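Local coordinates for CELL WALL surface anchor family protein (Streptococcus pneumoniae, PDB 2X9X), which forms the repetitive backbone of the pneumococcal pilus, probably as the major pilin subunit joined to its copies along the fibre, at residues Leu295-Asp300 against Ile352-Ala357; Phe283-Ala288 against Val370-Asp375; Val311-Ala316 against Ala345-Ala350; Pro28-Val33 against Leu385-Tyr390; Lys266-Val271 against Gln408-Thr413. The protein carries 1 engineered substitution. All coordinates share one frame; numbering follows the deposited sequence.

Interaction 1 of 5, residues Leu295-Asp300 against Ile352-Ala357; sequences LARKAD and IAANNA
Arg297 and Asn355 are brought together by different choices at the first torsion. The arginine sets CG between its own backbone N and carbonyl carbon (chi1 65°) and bends again at chi3, which curls the chain toward the end of helix 338-354. Asn355 instead turns CG to the side of its backbone N (chi1 -73°), carrying OD1 to the edge of the guanidinium. Arg297 NE donates to Asn355 OD1 at 2.8 Å, approaching almost in line with the amide C=O. A second, weak bond runs from Arg297 NH2 to the same Asn355 OD1 at 3.1 Å. With one oxygen shared by two N-H groups, the guanidinium and amide planes are nearly coplanar, 14° apart. Ala354 closes in obliquely, its CB 3.7 Å from Arg297 NE, while Arg297 CD rests 3.5 Å from Ala354 O.

Asn355 is also where the chain leaves the helix, at the centre of an inverse gamma turn that redirects it into strand 358-361. That strand pairs antiparallel with strand 294-297 in a two-stranded ribbon, and the present contact extends the ribbon's pairing by one further bond: Lys298 N donates to Ala357 O at 2.9 Å. The CA of Arg297 adds a CA-H...O contact to Ala357 O at 3.2 Å. The Lys298 chain lays its CE 3.9 Å from Ala357 CB before NZ turns off from the contact. Next to this corner, Asn356 ND2 bonds to Lys301 O and Glu306 OE1.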
# COMPACT_ATOMS: atom_id res chain seq x y z
N LEU A 295 -2.51 18.14 -14.85
CA LEU A 295 -2.72 16.85 -14.22
C LEU A 295 -4.16 16.39 -14.38
O LEU A 295 -5.09 17.09 -13.96
CB LEU A 295 -2.35 16.92 -12.74
CG LEU A 295 -2.42 15.60 -11.96
CD1 LEU A 295 -1.30 14.67 -12.40
CD2 LEU A 295 -2.37 15.86 -10.46
N ALA A 296 -4.35 15.22 -14.98
CA ALA A 296 -5.68 14.65 -15.17
C ALA A 296 -5.72 13.21 -14.67
O ALA A 296 -4.70 12.52 -14.66
CB ALA A 296 -6.08 14.70 -16.65
N ARG A 297 -6.90 12.76 -14.26
CA ARG A 297 -7.09 11.33 -14.04
C ARG A 297 -7.21 10.66 -15.41
O ARG A 297 -7.72 11.25 -16.37
CB ARG A 297 -8.31 11.02 -13.15
CG ARG A 297 -9.69 11.40 -13.72
CD ARG A 297 -10.79 11.25 -12.65
NE ARG A 297 -10.53 12.16 -11.54
CZ ARG A 297 -10.97 13.41 -11.47
NH1 ARG A 297 -11.77 13.89 -12.42
NH2 ARG A 297 -10.64 14.17 -10.44
N LYS A 298 -6.69 9.44 -15.51
CA LYS A 298 -6.73 8.69 -16.76
C LYS A 298 -8.14 8.16 -17.02
O LYS A 298 -8.64 7.33 -16.27
CB LYS A 298 -5.71 7.55 -16.73
CG LYS A 298 -5.59 6.79 -18.03
CD LYS A 298 -4.15 6.41 -18.34
CE LYS A 298 -3.55 5.55 -17.25
NZ LYS A 298 -2.22 5.00 -17.67
N ALA A 299 -8.78 8.66 -18.08
CA ALA A 299 -10.19 8.39 -18.35
C ALA A 299 -10.54 6.91 -18.45
O ALA A 299 -11.61 6.49 -18.00
CB ALA A 299 -10.64 9.13 -19.60
N ASP A 300 -9.66 6.11 -19.05
CA ASP A 300 -9.95 4.69 -19.24
C ASP A 300 -9.70 3.87 -17.98
O ASP A 300 -9.90 2.65 -17.97
CB ASP A 300 -9.16 4.12 -20.42
CG ASP A 300 -7.66 4.14 -20.18
OD1 ASP A 300 -7.16 5.13 -19.61
OD2 ASP A 300 -6.99 3.17 -20.58
N ILE A 352 -10.42 11.71 -4.85
CA ILE A 352 -9.42 10.71 -4.51
C ILE A 352 -9.84 9.34 -5.03
O ILE A 352 -9.03 8.60 -5.59
CB ILE A 352 -9.16 10.68 -2.99
CG1 ILE A 352 -8.46 11.97 -2.56
CG2 ILE A 352 -8.32 9.47 -2.61
CD1 ILE A 352 -8.46 12.20 -1.06
N ALA A 353 -11.12 9.01 -4.87
CA ALA A 353 -11.65 7.72 -5.33
C ALA A 353 -11.61 7.60 -6.85
O ALA A 353 -11.43 6.50 -7.39
CB ALA A 353 -13.06 7.50 -4.80
N ALA A 354 -11.80 8.71 -7.55
CA ALA A 354 -11.76 8.72 -9.01
C ALA A 354 -10.34 8.79 -9.59
O ALA A 354 -10.11 8.39 -10.73
CB ALA A 354 -12.63 9.84 -9.56
N ASN A 355 -9.40 9.32 -8.80
CA ASN A 355 -8.01 9.45 -9.24
C ASN A 355 -7.27 8.11 -9.16
O ASN A 355 -6.34 7.95 -8.37
CB ASN A 355 -7.26 10.49 -8.39
CG ASN A 355 -7.68 11.93 -8.68
OD1 ASN A 355 -8.44 12.21 -9.62
ND2 ASN A 355 -7.17 12.86 -7.88
N ASN A 356 -7.70 7.14 -9.97
CA ASN A 356 -7.07 5.82 -9.96
C ASN A 356 -5.71 5.80 -10.64
O ASN A 356 -4.85 4.97 -10.32
CB ASN A 356 -8.00 4.79 -10.63
CG ASN A 356 -9.30 4.61 -9.88
OD1 ASN A 356 -9.31 4.47 -8.65
ND2 ASN A 356 -10.41 4.61 -10.61
N ALA A 357 -5.50 6.73 -11.56
CA ALA A 357 -4.25 6.84 -12.29
C ALA A 357 -4.15 8.25 -12.84
O ALA A 357 -5.18 8.89 -13.10
CB ALA A 357 -4.20 5.82 -13.43

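Interaction 2 of 5, residues Phe283-Ala288 against Val370-Asp375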
# COMPACT_ATOMS: atom_id res chain seq x y z
N PHE A 283 -8.46 25.48 -8.54
CA PHE A 283 -7.12 25.36 -9.11
C PHE A 283 -6.92 24.08 -9.91
O PHE A 283 -7.56 23.05 -9.65
CB PHE A 283 -6.07 25.35 -8.00
CG PHE A 283 -6.06 26.58 -7.16
CD1 PHE A 283 -5.21 27.63 -7.46
CD2 PHE A 283 -6.91 26.70 -6.07
CE1 PHE A 283 -5.20 28.78 -6.68
CE2 PHE A 283 -6.91 27.84 -5.30
CZ PHE A 283 -6.05 28.88 -5.60
N VAL A 284 -6.02 24.14 -10.88
CA VAL A 284 -5.50 22.94 -11.53
C VAL A 284 -3.99 22.89 -11.33
O VAL A 284 -3.39 23.85 -10.84
CB VAL A 284 -5.85 22.91 -13.04
CG1 VAL A 284 -7.37 22.85 -13.23
CG2 VAL A 284 -5.25 24.11 -13.76
N ILE A 285 -3.39 21.76 -11.69
CA ILE A 285 -1.95 21.58 -11.51
C ILE A 285 -1.24 21.41 -12.85
O ILE A 285 -1.63 20.58 -13.67
CB ILE A 285 -1.66 20.38 -10.60
CG1 ILE A 285 -2.18 20.65 -9.19
CG2 ILE A 285 -0.16 20.09 -10.57
CD1 ILE A 285 -2.18 19.43 -8.28
N ALA A 286 -0.19 22.21 -13.07
CA ALA A 286 0.59 22.14 -14.29
C ALA A 286 2.00 21.63 -14.01
O ALA A 286 2.49 21.73 -12.88
CB ALA A 286 0.64 23.50 -14.98
N ASN A 287 2.65 21.08 -15.04
CA ASN A 287 4.00 20.55 -14.89
C ASN A 287 5.08 21.52 -15.37
O ASN A 287 6.24 21.15 -15.53
CB ASN A 287 4.14 19.18 -15.58
CG ASN A 287 3.90 19.25 -17.08
OD1 ASN A 287 3.81 20.32 -17.67
ND2 ASN A 287 3.79 18.08 -17.71
N ALA A 288 4.69 22.78 -15.59
CA ALA A 288 5.63 23.81 -16.05
C ALA A 288 5.18 25.18 -15.57
O ALA A 288 4.01 25.36 -15.21
CB ALA A 288 5.75 23.78 -17.57
N VAL A 370 -7.79 17.34 -12.95
CA VAL A 370 -8.05 17.41 -11.52
C VAL A 370 -8.26 18.86 -11.08
O VAL A 370 -7.40 19.72 -11.32
CB VAL A 370 -6.90 16.77 -10.70
CG1 VAL A 370 -7.17 16.88 -9.21
CG2 VAL A 370 -6.70 15.31 -11.11
N LYS A 371 -9.39 19.12 -10.43
CA LYS A 371 -9.71 20.46 -9.97
C LYS A 371 -9.84 20.52 -8.45
O LYS A 371 -10.68 19.84 -7.85
CB LYS A 371 -11.00 20.97 -10.64
CG LYS A 371 -11.35 22.39 -10.25
CD LYS A 371 -12.18 23.06 -11.32
CE LYS A 371 -11.37 23.26 -12.59
NZ LYS A 371 -12.19 23.85 -13.68
N LEU A 372 -8.99 21.33 -7.84
CA LEU A 372 -8.98 21.48 -6.39
C LEU A 372 -9.80 22.71 -6.01
O LEU A 372 -9.81 23.70 -6.74
CB LEU A 372 -7.54 21.60 -5.88
CG LEU A 372 -6.60 20.51 -6.40
CD1 LEU A 372 -5.18 20.72 -5.86
CD2 LEU A 372 -7.14 19.13 -6.04
N VAL A 373 -10.48 22.64 -4.86
CA VAL A 373 -11.36 23.71 -4.41
C VAL A 373 -11.13 23.96 -2.92
O VAL A 373 -11.15 23.03 -2.13
CB VAL A 373 -12.85 23.35 -4.61
CG1 VAL A 373 -13.74 24.52 -4.21
CG2 VAL A 373 -13.13 22.92 -6.06
N SER A 374 -10.93 25.22 -2.54
CA SER A 374 -10.66 25.54 -1.14
C SER A 374 -11.93 25.49 -0.29
O SER A 374 -12.99 25.97 -0.71
CB SER A 374 -9.98 26.92 -1.01
OG SER A 374 -10.82 27.96 -1.48
N ASP A 375 -11.83 24.91 0.91
CA ASP A 375 -12.96 24.91 1.84
C ASP A 375 -13.02 26.21 2.64
O ASP A 375 -12.32 27.16 2.32
CB ASP A 375 -12.96 23.66 2.74
CG ASP A 375 -11.80 23.63 3.74
OD1 ASP A 375 -11.14 24.67 3.94
OD2 ASP A 375 -11.58 22.55 4.34
O HOH W 1 -4.92 19.44 -12.41
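Phe283 and Leu372 form an antiparallel hydrogen-bonded pair, with both side chains on the same face of the sheet. Its two backbone bonds run from Phe283 N to Leu372 O and from Leu372 N to Phe283 O, each 2.9 Å long. Phe283 O also receives a CA-H...O contact from Lys371 CA at 3.4 Å.

Two residues further along, at Ile285 and Val370, a water takes the place of direct pairing. The water accepts from Ile285 N at 2.9 Å and donates to Val370 O at 2.7 Å, satisfying both backbone groups where the two chains have moved apart.

Apolar contacts flank the pair. Ile285 reaches Leu372 through its delta methyl, CD1 to CD1 at 4.1 Å, because CG1 lies beside the backbone N (chi1 -65°) and the chain then extends. Val284, on the other face, sets its CG1 3.7 Å from Val370 O and, less closely, 4.1 Å from Lys371 CE.

The short strand 372-373 thus forms the outer edge of a four-stranded antiparallel sheet, next to strand 282-286, which continues the sheet through strand 388-394. Phe380 of strand 379-385 stacks on the Phe283 ring, and helix 338-354 lies against Val373.

Interaction 3 of 5, residues Val311-Ala316 against Ala345-Ala350; sequences VTTKDA and AAYNAA
Thr313 and Lys314 both meet Tyr347, but from different directions: the threonine hydroxyl comes in at the edge of the ring, in its plane, while the lysine chain passes over one face. Thr313 OG1 lies 3.5 Å from Tyr347 CD1 and is equally near the backbone, 3.5 Å from Tyr347 CA. The same hydroxyl approaches Ala350, with OG1 3.7 Å from Ala350 CB. Lys314 runs alongside the tyrosine in the same direction, its CB 3.7 Å from Tyr347 CE1 and its CD in a CH-pi contact 4.2 Å from the ring centroid, 19° off the normal.

The second shell fixes these groups. Thr313 OG1 sits between the backbone N and the carbonyl carbon (chi1 58°), where it bonds back to Leu309 O in the preceding turn of its own helix. A bend at chi2 brings Lys314 CD over the ring, and a second at chi4 directs NZ to salt bridges with Asp318 and Glu282. At the far end of the tyrosine, OH bonds to Lys371 O, tying the aromatic side chain to the backbone beside Leu372.

On the exposed side Ala346 points its methyl toward the other helix, and the axes of the two helical segments approach to 8.6 Å at an angle of 161°. This is the geometry of an antiparallel pair of helices, 304-325 and 338-354, whose connection is only partly modelled and which are inserted between strands 294-297 and 358-361 of a beta ribbon.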
# COMPACT_ATOMS: atom_id res chain seq x y z
N VAL A 311 -18.67 14.76 -10.35
CA VAL A 311 -19.52 15.82 -10.88
C VAL A 311 -20.62 16.24 -9.90
O VAL A 311 -20.81 17.43 -9.64
CB VAL A 311 -20.16 15.40 -12.21
CG1 VAL A 311 -21.18 16.44 -12.66
CG2 VAL A 311 -19.09 15.20 -13.27
N THR A 312 -21.35 15.27 -9.35
CA THR A 312 -22.46 15.58 -8.46
C THR A 312 -22.01 16.21 -7.14
O THR A 312 -22.66 17.12 -6.63
CB THR A 312 -23.35 14.34 -8.18
OG1 THR A 312 -24.54 14.75 -7.49
CG2 THR A 312 -22.60 13.32 -7.35
N THR A 313 -20.89 15.73 -6.60
CA THR A 313 -20.38 16.33 -5.36
C THR A 313 -19.85 17.74 -5.63
O THR A 313 -19.95 18.62 -4.78
CB THR A 313 -19.31 15.46 -4.65
OG1 THR A 313 -18.21 15.21 -5.54
CG2 THR A 313 -19.92 14.13 -4.21
N LYS A 314 -19.29 17.95 -6.82
CA LYS A 314 -18.83 19.28 -7.20
C LYS A 314 -20.01 20.25 -7.30
O LYS A 314 -19.94 21.40 -6.86
CB LYS A 314 -18.04 19.26 -8.52
CG LYS A 314 -17.60 20.64 -9.00
CD LYS A 314 -16.56 21.26 -8.07
CE LYS A 314 -15.80 22.39 -8.76
NZ LYS A 314 -16.70 23.49 -9.21
N ASP A 315 -21.11 19.78 -7.88
CA ASP A 315 -22.31 20.60 -7.98
C ASP A 315 -22.82 21.00 -6.59
O ASP A 315 -23.17 22.16 -6.36
CB ASP A 315 -23.41 19.87 -8.76
CG ASP A 315 -23.11 19.76 -10.24
OD1 ASP A 315 -22.24 20.52 -10.73
OD2 ASP A 315 -23.73 18.92 -10.92
N ALA A 316 -22.85 20.04 -5.67
CA ALA A 316 -23.30 20.32 -4.31
C ALA A 316 -22.34 21.27 -3.58
O ALA A 316 -22.78 22.10 -2.79
CB ALA A 316 -23.47 19.02 -3.52
N ALA A 345 -15.19 18.28 1.64
CA ALA A 345 -14.60 17.00 2.04
C ALA A 345 -15.21 15.86 1.23
O ALA A 345 -14.51 14.92 0.84
CB ALA A 345 -14.78 16.76 3.53
N ALA A 346 -16.52 15.94 0.97
CA ALA A 346 -17.19 14.92 0.16
C ALA A 346 -16.65 14.93 -1.27
O ALA A 346 -16.38 13.87 -1.85
CB ALA A 346 -18.70 15.14 0.15
N TYR A 347 -16.48 16.13 -1.83
CA TYR A 347 -15.91 16.28 -3.16
C TYR A 347 -14.46 15.77 -3.20
O TYR A 347 -14.09 15.01 -4.10
CB TYR A 347 -15.98 17.74 -3.62
CG TYR A 347 -15.21 18.01 -4.89
CD1 TYR A 347 -15.64 17.49 -6.11
CD2 TYR A 347 -14.05 18.77 -4.87
CE1 TYR A 347 -14.93 17.72 -7.27
CE2 TYR A 347 -13.34 19.01 -6.03
CZ TYR A 347 -13.78 18.48 -7.23
OH TYR A 347 -13.07 18.71 -8.39
N ASN A 348 -13.67 16.17 -2.22
CA ASN A 348 -12.29 15.70 -2.10
C ASN A 348 -12.20 14.17 -2.08
O ASN A 348 -11.36 13.58 -2.74
CB ASN A 348 -11.64 16.30 -0.85
CG ASN A 348 -10.18 15.91 -0.71
OD1 ASN A 348 -9.32 16.34 -1.48
ND2 ASN A 348 -9.88 15.10 0.31
N ALA A 349 -13.09 13.54 -1.31
CA ALA A 349 -13.12 12.09 -1.22
C ALA A 349 -13.48 11.46 -2.57
O ALA A 349 -12.88 10.45 -2.97
CB ALA A 349 -14.09 11.64 -0.14
N ALA A 350 -14.43 12.05 -3.28
CA ALA A 350 -14.83 11.55 -4.59
C ALA A 350 -13.69 11.68 -5.60
O ALA A 350 -13.48 10.80 -6.44
CB ALA A 350 -16.07 12.27 -5.10

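Interaction 4 of 5, residues Pro28-Val33 against Leu385-Tyr390; sequences PVNHQV and LLAGTY
Two flat groups attend Leu386: the Gln32 carboxamide, whose OE1 lies 3.7 Å from Leu386 CD1, and the Tyr390 ring, which has Leu386 O at its edge, in plane. A third, the Asn30 carboxamide, approaches from strand 29-30, its CG 4.0 Å from Leu386 CD2. The imidazole of His31 is turned elsewhere, with Val29 O at its edge.

The contact probably lies at a junction between domains. Residues 28-33 lead into strand 36-45 of a five-stranded sheet near the N terminus, whereas 385-390 is the turn by which the chain passes from strand 379-385 to strand 388-394, members of different sheets. Strand 29-30, running parallel, and strand 379-385, running antiparallel, both pair with strand 260-271 at successive positions, and Val33 bonds to Gly384 where they meet; Thr263 OG1 bonds to His31 O and, weakly, to Leu385 O.

Across the junction Leu386 does most of the apolar work. With CG beside its backbone N (chi1 -68°), the side chain extends toward the 28-33 chain, placing CD2 3.8 Å from His31 C and CG 4.0 Å from Gln32 CB. Gln32 extends beyond CG, and its amide end is coupled to the turn by a water that donates to Gln32 OE1 at 2.8 Å and accepts from Leu386 N at 2.9 Å. The turn is pinned from within as well: Tyr390 OH donates to Leu386 O at 2.7 Å, standing 48° out of the carbonyl plane.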
# COMPACT_ATOMS: atom_id res chain seq x y z
N PRO A 28 11.54 3.12 0.97
CA PRO A 28 10.45 3.07 -0.01
C PRO A 28 10.79 3.81 -1.30
O PRO A 28 11.42 4.87 -1.28
CB PRO A 28 9.30 3.78 0.71
CG PRO A 28 9.63 3.66 2.16
CD PRO A 28 11.12 3.74 2.24
N VAL A 29 10.37 3.23 -2.42
CA VAL A 29 10.53 3.84 -3.73
C VAL A 29 9.25 4.60 -4.09
O VAL A 29 8.15 4.07 -3.99
CB VAL A 29 10.84 2.79 -4.82
CG1 VAL A 29 10.90 3.44 -6.19
CG2 VAL A 29 12.14 2.07 -4.50
N ASN A 30 9.43 5.85 -4.48
CA ASN A 30 8.32 6.73 -4.82
C ASN A 30 7.62 6.29 -6.11
O ASN A 30 8.26 6.12 -7.15
CB ASN A 30 8.86 8.15 -4.94
CG ASN A 30 7.80 9.18 -5.29
OD1 ASN A 30 6.63 9.08 -4.90
ND2 ASN A 30 8.23 10.19 -6.01
N HIS A 31 6.30 6.10 -6.03
CA HIS A 31 5.46 5.83 -7.19
C HIS A 31 4.25 6.76 -7.14
O HIS A 31 3.95 7.35 -6.10
CB HIS A 31 4.96 4.38 -7.18
CG HIS A 31 6.01 3.38 -7.53
ND1 HIS A 31 6.08 2.78 -8.77
CD2 HIS A 31 7.03 2.86 -6.80
CE1 HIS A 31 7.10 1.94 -8.79
NE2 HIS A 31 7.69 1.97 -7.61
N GLN A 32 3.54 6.89 -8.26
CA GLN A 32 2.26 7.59 -8.24
C GLN A 32 1.10 6.60 -8.26
O GLN A 32 1.25 5.46 -8.71
CB GLN A 32 2.15 8.61 -9.38
CG GLN A 32 2.04 8.02 -10.76
CD GLN A 32 1.90 9.08 -11.86
OE1 GLN A 32 2.50 10.16 -11.79
NE2 GLN A 32 1.11 8.77 -12.87
N VAL A 33 -0.04 7.02 -7.74
CA VAL A 33 -1.22 6.17 -7.77
C VAL A 33 -1.52 5.71 -9.20
O VAL A 33 -1.43 6.50 -10.16
CB VAL A 33 -2.46 6.86 -7.13
CG1 VAL A 33 -2.83 8.12 -7.90
CG2 VAL A 33 -3.64 5.90 -7.07
N LEU A 385 1.16 11.48 -5.68
CA LEU A 385 2.09 12.01 -6.68
C LEU A 385 3.53 11.52 -6.57
O LEU A 385 3.98 11.09 -5.51
CB LEU A 385 2.13 13.54 -6.60
CG LEU A 385 0.82 14.29 -6.80
CD1 LEU A 385 1.02 15.80 -6.63
CD2 LEU A 385 0.21 13.96 -8.16
N LEU A 386 4.24 11.63 -7.69
CA LEU A 386 5.69 11.56 -7.72
C LEU A 386 6.29 12.87 -7.23
O LEU A 386 5.71 13.95 -7.41
CB LEU A 386 6.18 11.33 -9.15
CG LEU A 386 5.86 9.97 -9.78
CD1 LEU A 386 6.13 10.03 -11.27
CD2 LEU A 386 6.69 8.89 -9.12
N ALA A 387 7.48 12.78 -6.63
CA ALA A 387 8.23 13.97 -6.24
C ALA A 387 8.50 14.84 -7.46
O ALA A 387 8.67 14.33 -8.58
CB ALA A 387 9.54 13.57 -5.58
N GLY A 388 8.54 16.14 -7.25
CA GLY A 388 8.89 17.05 -8.33
C GLY A 388 8.46 18.48 -8.08
O GLY A 388 7.90 18.81 -7.03
N THR A 389 8.72 19.33 -9.07
CA THR A 389 8.32 20.73 -9.01
C THR A 389 7.10 20.94 -9.89
O THR A 389 7.15 20.72 -11.10
CB THR A 389 9.45 21.66 -9.49
OG1 THR A 389 10.63 21.40 -8.72
CG2 THR A 389 9.04 23.11 -9.33
N TYR A 390 6.00 21.34 -9.27
CA TYR A 390 4.75 21.54 -9.99
C TYR A 390 4.27 22.97 -9.81
O TYR A 390 4.86 23.73 -9.03
CB TYR A 390 3.68 20.55 -9.51
CG TYR A 390 4.11 19.10 -9.59
CD1 TYR A 390 4.10 18.42 -10.80
CD2 TYR A 390 4.52 18.42 -8.46
CE1 TYR A 390 4.49 17.09 -10.87
CE2 TYR A 390 4.92 17.10 -8.52
CZ TYR A 390 4.90 16.44 -9.72
OH TYR A 390 5.28 15.12 -9.77
O HOH W 2 2.82 12.31 -10.10

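Interaction 5 of 5, residues Lys266-Val271 against Gln408-Thr413; sequences KKFVKV and QKFEVT
Phe268 presents its ring edge to the face of Phe410 in a T-shaped (edge-to-face) pair, with planes at 86° and centroids 4.8 Å apart. The leading atom is Phe268 CZ, which stands 3.5 Å above the plane of the Phe410 ring, over its centre. The conformations explain the fit: Phe410 sets CG between its backbone N and carbonyl carbon (chi1 66°), which offers the flat of the ring to the opposing strand, whereas Phe268 takes CG to the side of its backbone N and arrives end-on.

Lys266 approaches the same ring obliquely, sliding past it in the opposite direction, with CG 3.7 Å from Phe410 CD1. Its chain is bent at chi2 and chi4, and the middle of it passes close to the backbone, CD 3.7 Å from Glu411 O. These bends let a largely buried lysine use its methylenes as packing surface while NZ turns off to a hydrogen bond with Thr436 OG1. Val412 completes the apolar edge, its CG2 4.4 Å from Lys266 CB.

The strands themselves do not pair; their axes pass 8.4 Å apart at 147°, and the side chains fill the interval between two facing sheets. Such packing is that of a beta sandwich, consistent with a Cna-B-like pilin domain, and the strand of Phe268 also carries Lys270, whose NZ is covalently joined to Asn440 CG, an intramolecular isopeptide bond characteristic of these pilins.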
# COMPACT_ATOMS: atom_id res chain seq x y z
N LYS A 266 0.71 17.15 -1.26
CA LYS A 266 0.93 18.54 -0.87
C LYS A 266 -0.37 19.17 -0.36
O LYS A 266 -1.44 18.89 -0.90
CB LYS A 266 1.47 19.35 -2.06
CG LYS A 266 2.09 20.69 -1.68
CD LYS A 266 3.42 20.49 -0.98
CE LYS A 266 4.05 21.81 -0.56
NZ LYS A 266 3.29 22.46 0.56
N LYS A 267 -0.25 20.02 0.66
CA LYS A 267 -1.37 20.76 1.22
C LYS A 267 -1.24 22.25 0.91
O LYS A 267 -0.12 22.77 0.82
CB LYS A 267 -1.42 20.58 2.74
CG LYS A 267 -1.63 19.16 3.21
CD LYS A 267 -1.36 19.04 4.70
CE LYS A 267 -1.58 17.62 5.20
NZ LYS A 267 -0.92 17.39 6.52
N PHE A 268 -2.38 22.92 0.75
CA PHE A 268 -2.44 24.35 0.45
C PHE A 268 -3.50 25.06 1.30
O PHE A 268 -4.50 24.45 1.67
CB PHE A 268 -2.79 24.58 -1.02
CG PHE A 268 -1.90 23.86 -1.99
CD1 PHE A 268 -0.77 24.49 -2.50
CD2 PHE A 268 -2.19 22.58 -2.41
CE1 PHE A 268 0.06 23.83 -3.40
CE2 PHE A 268 -1.37 21.92 -3.32
CZ PHE A 268 -0.25 22.55 -3.81
N VAL A 269 -3.28 26.34 1.58
CA VAL A 269 -4.32 27.18 2.18
C VAL A 269 -4.47 28.48 1.39
O VAL A 269 -3.49 29.21 1.17
CB VAL A 269 -4.04 27.53 3.66
CG1 VAL A 269 -5.14 28.46 4.20
CG2 VAL A 269 -3.94 26.27 4.50
N LYS A 270 -5.69 28.76 0.95
CA LYS A 270 -6.01 30.01 0.26
C LYS A 270 -6.37 31.10 1.26
O LYS A 270 -7.32 30.96 2.04
CB LYS A 270 -7.19 29.79 -0.68
CG LYS A 270 -7.44 30.94 -1.63
CD LYS A 270 -6.33 31.02 -2.66
CE LYS A 270 -6.45 32.27 -3.50
NZ LYS A 270 -6.25 33.48 -2.66
N VAL A 271 -5.62 32.21 1.23
CA VAL A 271 -5.88 33.34 2.12
C VAL A 271 -5.88 34.67 1.36
O VAL A 271 -5.56 34.72 0.17
CB VAL A 271 -4.80 33.45 3.23
CG1 VAL A 271 -4.82 32.22 4.12
CG2 VAL A 271 -3.43 33.66 2.61
N GLN A 408 1.73 29.26 -9.31
CA GLN A 408 2.49 29.20 -8.07
C GLN A 408 3.23 27.88 -7.92
O GLN A 408 2.63 26.81 -7.89
CB GLN A 408 1.61 29.44 -6.85
CG GLN A 408 2.42 29.46 -5.56
CD GLN A 408 1.66 30.08 -4.40
OE1 GLN A 408 0.74 30.88 -4.60
NE2 GLN A 408 2.05 29.72 -3.19
N LYS A 409 4.55 27.99 -7.84
CA LYS A 409 5.43 26.85 -7.72
C LYS A 409 5.26 26.14 -6.38
O LYS A 409 5.11 26.79 -5.34
CB LYS A 409 6.88 27.32 -7.88
CG LYS A 409 7.94 26.24 -7.82
CD LYS A 409 9.33 26.89 -7.90
CE LYS A 409 10.45 25.87 -7.99
NZ LYS A 409 11.77 26.54 -8.15
N PHE A 410 5.25 24.82 -6.42
CA PHE A 410 5.36 24.02 -5.21
C PHE A 410 6.20 22.77 -5.43
O PHE A 410 6.31 22.26 -6.55
CB PHE A 410 3.98 23.69 -4.59
CG PHE A 410 3.11 22.80 -5.43
CD1 PHE A 410 3.05 21.43 -5.20
CD2 PHE A 410 2.29 23.33 -6.42
CE1 PHE A 410 2.22 20.61 -5.95
CE2 PHE A 410 1.46 22.52 -7.17
CZ PHE A 410 1.42 21.15 -6.93
N GLU A 411 6.83 22.30 -4.36
CA GLU A 411 7.68 21.13 -4.43
C GLU A 411 7.06 19.96 -3.69
O GLU A 411 6.71 20.08 -2.51
CB GLU A 411 9.06 21.43 -3.85
CG GLU A 411 9.73 22.67 -4.42
CD GLU A 411 10.44 22.41 -5.73
OE1 GLU A 411 11.07 23.34 -6.26
OE2 GLU A 411 10.37 21.26 -6.22
N VAL A 412 6.92 18.83 -4.37
CA VAL A 412 6.47 17.60 -3.73
C VAL A 412 7.71 16.77 -3.39
O VAL A 412 8.58 16.56 -4.24
CB VAL A 412 5.53 16.81 -4.65
CG1 VAL A 412 5.15 15.46 -4.03
CG2 VAL A 412 4.28 17.65 -4.97
N THR A 413 7.78 16.32 -2.15
CA THR A 413 8.93 15.58 -1.64
C THR A 413 8.46 14.49 -0.69
O THR A 413 7.26 14.36 -0.42
CB THR A 413 9.87 16.48 -0.83
OG1 THR A 413 9.25 16.79 0.44
CG2 THR A 413 10.17 17.78 -1.58

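How the interactions relate
Four of the contacts converge around one beta sandwich. Interactions 2 and 5 are closest, with centres 10 Å apart, and Phe283 CZ packs 3.6 Å from Lys270 CD beside the isopeptide linkage. Interaction 1 joins interaction 2 through Leu295, whose N lies 2.8 Å from Ile285 O and whose O lies 2.9 Å from Val370 N. Interaction 3 adds the helical layer, its centre 15 Å from that of interaction 2. Interaction 4 links this body to the N-terminal part of the chain and continues into interaction 5, where Gly388 O is 2.8 Å from Val412 N. The sodium ion, bound by Asp136, Val137, Asp255 and Glu258, involves no residue of these contacts.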